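Long-range contact in Thg1-like uncharacterized protein (Bacillus thuringiensis, PDB 4KGM), which is a bacterial relative of the tRNA(His) guanylyltransferase Thg1 that binds ATP and magnesium and probably adds nucleotides to tRNA through a polymerase palm-like catalytic domain: residues 100-113 with 123-135. Numbering follows the deposited sequence.
Sequences IASVSASMATAKFN and KPLATFDGRAQVL. With PO4 (phosphate ion), chain F.
Residues 100-113 of helix 97-119 run back across strand 128-134 of the polymerase palm-like sheet, their axes 6.5 Å apart at closest and their directions 143° apart, with Ala101 and Gly130 CA atoms 4.6 Å from each other. Small residues permit this closeness: Ala101 CB rests 3.5 Å from Gly130 O, Ala105 CB lies against the backbone from Phe128 to Gly130, and Gly130 has no side chain to hold the helix off. Farther along, larger groups fill the interface. Phe112 CG stands anti to its backbone N (chi1 -171°), which sends the ring across to Phe128; the Phe128 edge meets the Phe112 face in a T-shaped stack, planes at 79°, with Phe128 CZ 3.7 Å from Phe112 CG. The ring of Phe53, from helix 47-63, meets that of Phe112, and Phe128 also touches Phe53. Thr109 OG1 approaches the Phe128 edge while bonding back to Ala105 O and to Ser106 of the second subunit. On the strand's other side, Arg131 makes a salt bridge to Asp129 and hydrogen-bonds a phosphate ion, probably from the crystallisation liquor, through NH2 and more weakly through NH1. Asparagine suits this turn of the helix because its amide both accepts and donates: Ala126 N reaches an in-plane lone pair of Asn113 OD1 at 2.9 Å, and Asn113 ND2 returns a bond of 2.9 Å to Ala126 O, while a water links Asn113 OD1 to Pro124 O.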
loop_
_atom_site.group_PDB
_atom_site.type_symbol
_atom_site.label_atom_id
_atom_site.label_comp_id
_atom_site.label_asym_id
_atom_site.label_seq_id
_atom_site.Cartn_x
_atom_site.Cartn_y
_atom_site.Cartn_z
ATOM N N ILE A 100 -1.746 8.046 -11.781
ATOM C CA ILE A 100 -1.849 7.308 -13.035
ATOM C C ILE A 100 -3.290 6.872 -13.300
ATOM O O ILE A 100 -3.795 7.020 -14.409
ATOM C CB ILE A 100 -0.927 6.072 -13.044
ATOM C CG1 ILE A 100 0.538 6.499 -13.124
ATOM C CG2 ILE A 100 -1.257 5.163 -14.213
ATOM C CD1 ILE A 100 1.510 5.337 -13.094
ATOM N N ALA A 101 -3.949 6.348 -12.272
ATOM C CA ALA A 101 -5.320 5.860 -12.407
ATOM C C ALA A 101 -6.327 6.985 -12.650
ATOM O O ALA A 101 -7.172 6.886 -13.537
ATOM C CB ALA A 101 -5.718 5.046 -11.179
ATOM N N SER A 102 -6.231 8.051 -11.863
ATOM C CA SER A 102 -7.198 9.142 -11.939
ATOM C C SER A 102 -7.063 9.961 -13.222
ATOM O O SER A 102 -8.058 10.250 -13.888
ATOM C CB SER A 102 -7.093 10.047 -10.707
ATOM O OG SER A 102 -5.827 10.679 -10.637
ATOM N N VAL A 103 -5.835 10.333 -13.566
ATOM C CA VAL A 103 -5.588 11.126 -14.768
ATOM C C VAL A 103 -5.974 10.352 -16.027
ATOM O O VAL A 103 -6.476 10.931 -16.994
ATOM C CB VAL A 103 -4.121 11.617 -14.839
ATOM C CG1 VAL A 103 -3.813 12.247 -16.190
ATOM C CG2 VAL A 103 -3.849 12.608 -13.721
ATOM N N SER A 104 -5.761 9.040 -16.004
ATOM C CA SER A 104 -6.191 8.183 -17.103
ATOM C C SER A 104 -7.707 8.229 -17.246
ATOM O O SER A 104 -8.233 8.364 -18.351
ATOM C CB SER A 104 -5.737 6.739 -16.884
ATOM O OG SER A 104 -4.328 6.634 -16.942
ATOM N N ALA A 105 -8.402 8.116 -16.118
ATOM C CA ALA A 105 -9.859 8.161 -16.114
ATOM C C ALA A 105 -10.347 9.545 -16.525
ATOM O O ALA A 105 -11.340 9.676 -17.240
ATOM C CB ALA A 105 -10.400 7.788 -14.741
ATOM N N SER A 106 -9.636 10.573 -16.076
ATOM C CA SER A 106 -9.967 11.949 -16.430
ATOM C C SER A 106 -9.828 12.176 -17.931
ATOM O O SER A 106 -10.725 12.729 -18.567
ATOM C CB SER A 106 -9.071 12.924 -15.669
ATOM O OG SER A 106 -9.368 14.268 -16.003
ATOM N N MET A 107 -8.699 11.749 -18.488
ATOM C CA MET A 107 -8.444 11.888 -19.918
ATOM C C MET A 107 -9.495 11.150 -20.733
ATOM O O MET A 107 -10.008 11.677 -21.722
ATOM C CB MET A 107 -7.054 11.359 -20.276
ATOM C CG MET A 107 -5.909 12.291 -19.909
ATOM S SD MET A 107 -4.299 11.554 -20.260
ATOM C CE MET A 107 -3.215 12.919 -19.842
ATOM N N ALA A 108 -9.807 9.928 -20.314
ATOM C CA ALA A 108 -10.818 9.125 -20.987
ATOM C C ALA A 108 -12.168 9.830 -20.927
ATOM O O ALA A 108 -12.886 9.894 -21.920
ATOM C CB ALA A 108 -10.907 7.741 -20.358
ATOM N N THR A 109 -12.494 10.368 -19.756
ATOM C CA THR A 109 -13.742 11.090 -19.551
ATOM C C THR A 109 -13.857 12.316 -20.456
ATOM O O THR A 109 -14.905 12.558 -21.058
ATOM C CB THR A 109 -13.887 11.531 -18.083
ATOM O OG1 THR A 109 -13.885 10.377 -17.234
ATOM C CG2 THR A 109 -15.178 12.302 -17.875
ATOM N N ALA A 110 -12.774 13.082 -20.555
ATOM C CA ALA A 110 -12.775 14.322 -21.328
ATOM C C ALA A 110 -13.024 14.082 -22.816
ATOM O O ALA A 110 -13.914 14.688 -23.414
ATOM C CB ALA A 110 -11.468 15.080 -21.121
ATOM N N LYS A 111 -12.233 13.193 -23.408
ATOM C CA LYS A 111 -12.333 12.915 -24.834
ATOM C C LYS A 111 -13.656 12.247 -25.198
ATOM O O LYS A 111 -14.307 12.640 -26.167
ATOM C CB LYS A 111 -11.151 12.059 -25.301
ATOM C CG LYS A 111 -11.198 11.653 -26.773
ATOM C CD LYS A 111 -11.371 12.856 -27.696
ATOM C CE LYS A 111 -10.220 13.844 -27.571
ATOM N NZ LYS A 111 -10.445 15.071 -28.388
ATOM N N PHE A 112 -14.046 11.246 -24.414
ATOM C CA PHE A 112 -15.258 10.478 -24.688
ATOM C C PHE A 112 -16.502 11.361 -24.689
ATOM O O PHE A 112 -17.287 11.336 -25.638
ATOM C CB PHE A 112 -15.417 9.348 -23.669
ATOM C CG PHE A 112 -16.511 8.377 -24.004
ATOM C CD1 PHE A 112 -16.261 7.291 -24.826
ATOM C CD2 PHE A 112 -17.788 8.544 -23.492
ATOM C CE1 PHE A 112 -17.264 6.394 -25.135
ATOM C CE2 PHE A 112 -18.794 7.648 -23.799
ATOM C CZ PHE A 112 -18.531 6.573 -24.619
ATOM N N ASN A 113 -16.678 12.137 -23.624
ATOM C CA ASN A 113 -17.811 13.047 -23.526
ATOM C C ASN A 113 -17.841 14.059 -24.670
ATOM O O ASN A 113 -18.904 14.351 -25.214
ATOM C CB ASN A 113 -17.814 13.766 -22.175
ATOM C CG ASN A 113 -18.443 12.933 -21.072
ATOM O OD1 ASN A 113 -19.499 12.327 -21.260
ATOM N ND2 ASN A 113 -17.795 12.900 -19.912
ATOM N N LYS A 123 -27.404 12.870 -24.539
ATOM C CA LYS A 123 -26.833 11.861 -23.652
ATOM C C LYS A 123 -26.332 12.511 -22.366
ATOM O O LYS A 123 -25.750 13.595 -22.404
ATOM C CB LYS A 123 -25.670 11.146 -24.343
ATOM C CG LYS A 123 -25.740 9.625 -24.305
ATOM C CD LYS A 123 -26.546 9.077 -25.471
ATOM C CE LYS A 123 -26.459 7.560 -25.544
ATOM N NZ LYS A 123 -27.157 7.014 -26.743
ATOM N N PRO A 124 -26.566 11.856 -21.218
ATOM C CA PRO A 124 -26.050 12.368 -19.945
ATOM C C PRO A 124 -24.532 12.227 -19.874
ATOM O O PRO A 124 -23.925 11.616 -20.755
ATOM C CB PRO A 124 -26.722 11.465 -18.906
ATOM C CG PRO A 124 -27.015 10.201 -19.639
ATOM C CD PRO A 124 -27.336 10.611 -21.047
ATOM N N LEU A 125 -23.925 12.789 -18.837
ATOM C CA LEU A 125 -22.475 12.731 -18.693
ATOM C C LEU A 125 -21.985 11.309 -18.442
ATOM O O LEU A 125 -22.514 10.599 -17.586
ATOM C CB LEU A 125 -22.011 13.662 -17.573
ATOM C CG LEU A 125 -22.192 15.151 -17.865
ATOM C CD1 LEU A 125 -21.773 15.994 -16.671
ATOM C CD2 LEU A 125 -21.403 15.536 -19.108
ATOM N N ALA A 126 -20.977 10.900 -19.205
ATOM C CA ALA A 126 -20.358 9.594 -19.021
ATOM C C ALA A 126 -19.175 9.708 -18.070
ATOM O O ALA A 126 -18.394 10.658 -18.149
ATOM C CB ALA A 126 -19.910 9.024 -20.357
ATOM N N THR A 127 -19.051 8.744 -17.162
ATOM C CA THR A 127 -17.926 8.710 -16.234
ATOM C C THR A 127 -17.202 7.370 -16.292
ATOM O O THR A 127 -17.753 6.372 -16.759
ATOM C CB THR A 127 -18.365 8.995 -14.785
ATOM O OG1 THR A 127 -19.424 8.103 -14.419
ATOM C CG2 THR A 127 -18.843 10.434 -14.646
ATOM N N PHE A 128 -15.961 7.361 -15.817
ATOM C CA PHE A 128 -15.126 6.169 -15.864
ATOM C C PHE A 128 -14.367 5.998 -14.554
ATOM O O PHE A 128 -14.132 6.965 -13.829
ATOM C CB PHE A 128 -14.112 6.275 -17.006
ATOM C CG PHE A 128 -14.732 6.354 -18.371
ATOM C CD1 PHE A 128 -15.173 7.564 -18.882
ATOM C CD2 PHE A 128 -14.851 5.219 -19.156
ATOM C CE1 PHE A 128 -15.738 7.637 -20.139
ATOM C CE2 PHE A 128 -15.415 5.286 -20.414
ATOM C CZ PHE A 128 -15.859 6.496 -20.907
ATOM N N ASP A 129 -13.979 4.764 -14.252
ATOM C CA ASP A 129 -13.071 4.515 -13.145
ATOM C C ASP A 129 -11.717 4.141 -13.728
ATOM O O ASP A 129 -11.607 3.866 -14.923
ATOM C CB ASP A 129 -13.590 3.397 -12.240
ATOM C CG ASP A 129 -13.149 2.022 -12.698
ATOM O OD1 ASP A 129 -13.301 1.705 -13.897
ATOM O OD2 ASP A 129 -12.641 1.258 -11.854
ATOM N N GLY A 130 -10.691 4.128 -12.887
ATOM C CA GLY A 130 -9.355 3.780 -13.333
ATOM C C GLY A 130 -8.597 2.980 -12.295
ATOM O O GLY A 130 -8.725 3.221 -11.095
ATOM N N ARG A 131 -7.810 2.016 -12.760
ATOM C CA ARG A 131 -6.979 1.215 -11.872
ATOM C C ARG A 131 -5.667 0.858 -12.556
ATOM O O ARG A 131 -5.639 0.545 -13.746
ATOM C CB ARG A 131 -7.720 -0.047 -11.422
ATOM C CG ARG A 131 -8.097 -0.995 -12.550
ATOM C CD ARG A 131 -9.065 -2.063 -12.075
ATOM N NE ARG A 131 -10.350 -1.490 -11.690
ATOM C CZ ARG A 131 -11.377 -2.198 -11.231
ATOM N NH1 ARG A 131 -11.270 -3.512 -11.094
ATOM N NH2 ARG A 131 -12.512 -1.590 -10.906
ATOM N N ALA A 132 -4.574 0.922 -11.804
ATOM C CA ALA A 132 -3.262 0.615 -12.356
ATOM C C ALA A 132 -2.618 -0.547 -11.614
ATOM O O ALA A 132 -2.987 -0.850 -10.478
ATOM C CB ALA A 132 -2.363 1.844 -12.317
ATOM N N GLN A 133 -1.654 -1.191 -12.264
ATOM C CA GLN A 133 -0.964 -2.334 -11.685
ATOM C C GLN A 133 0.306 -2.627 -12.467
ATOM O O GLN A 133 0.556 -2.018 -13.508
ATOM C CB GLN A 133 -1.864 -3.569 -11.721
ATOM C CG GLN A 133 -1.989 -4.189 -13.101
ATOM C CD GLN A 133 -3.028 -5.293 -13.152
ATOM O OE1 GLN A 133 -4.208 -5.063 -12.891
ATOM N NE2 GLN A 133 -2.591 -6.500 -13.488
ATOM N N VAL A 134 1.104 -3.563 -11.963
ATOM C CA VAL A 134 2.266 -4.042 -12.701
ATOM C C VAL A 134 2.087 -5.508 -13.077
ATOM O O VAL A 134 1.273 -6.223 -12.488
ATOM C CB VAL A 134 3.577 -3.877 -11.899
ATOM C CG1 VAL A 134 3.866 -2.403 -11.638
ATOM C CG2 VAL A 134 3.506 -4.659 -10.597
ATOM N N LEU A 135 2.851 -5.948 -14.070
ATOM C CA LEU A 135 2.828 -7.333 -14.509
ATOM C C LEU A 135 4.229 -7.775 -14.886
ATOM O O LEU A 135 5.000 -6.994 -15.440
ATOM C CB LEU A 135 1.907 -7.504 -15.719
ATOM C CG LEU A 135 0.399 -7.576 -15.483
ATOM C CD1 LEU A 135 -0.316 -7.783 -16.803
ATOM C CD2 LEU A 135 0.066 -8.699 -14.524
HETATM P P PO4 F . -14.818 -3.775 -9.080
HETATM O O1 PO4 F . -14.599 -3.112 -7.741
HETATM O O2 PO4 F . -16.173 -4.444 -9.093
HETATM O O3 PO4 F . -14.765 -2.734 -10.172
HETATM O O4 PO4 F . -13.744 -4.811 -9.317
HETATM O O HOH W 1 -22.089 11.733 -22.859
#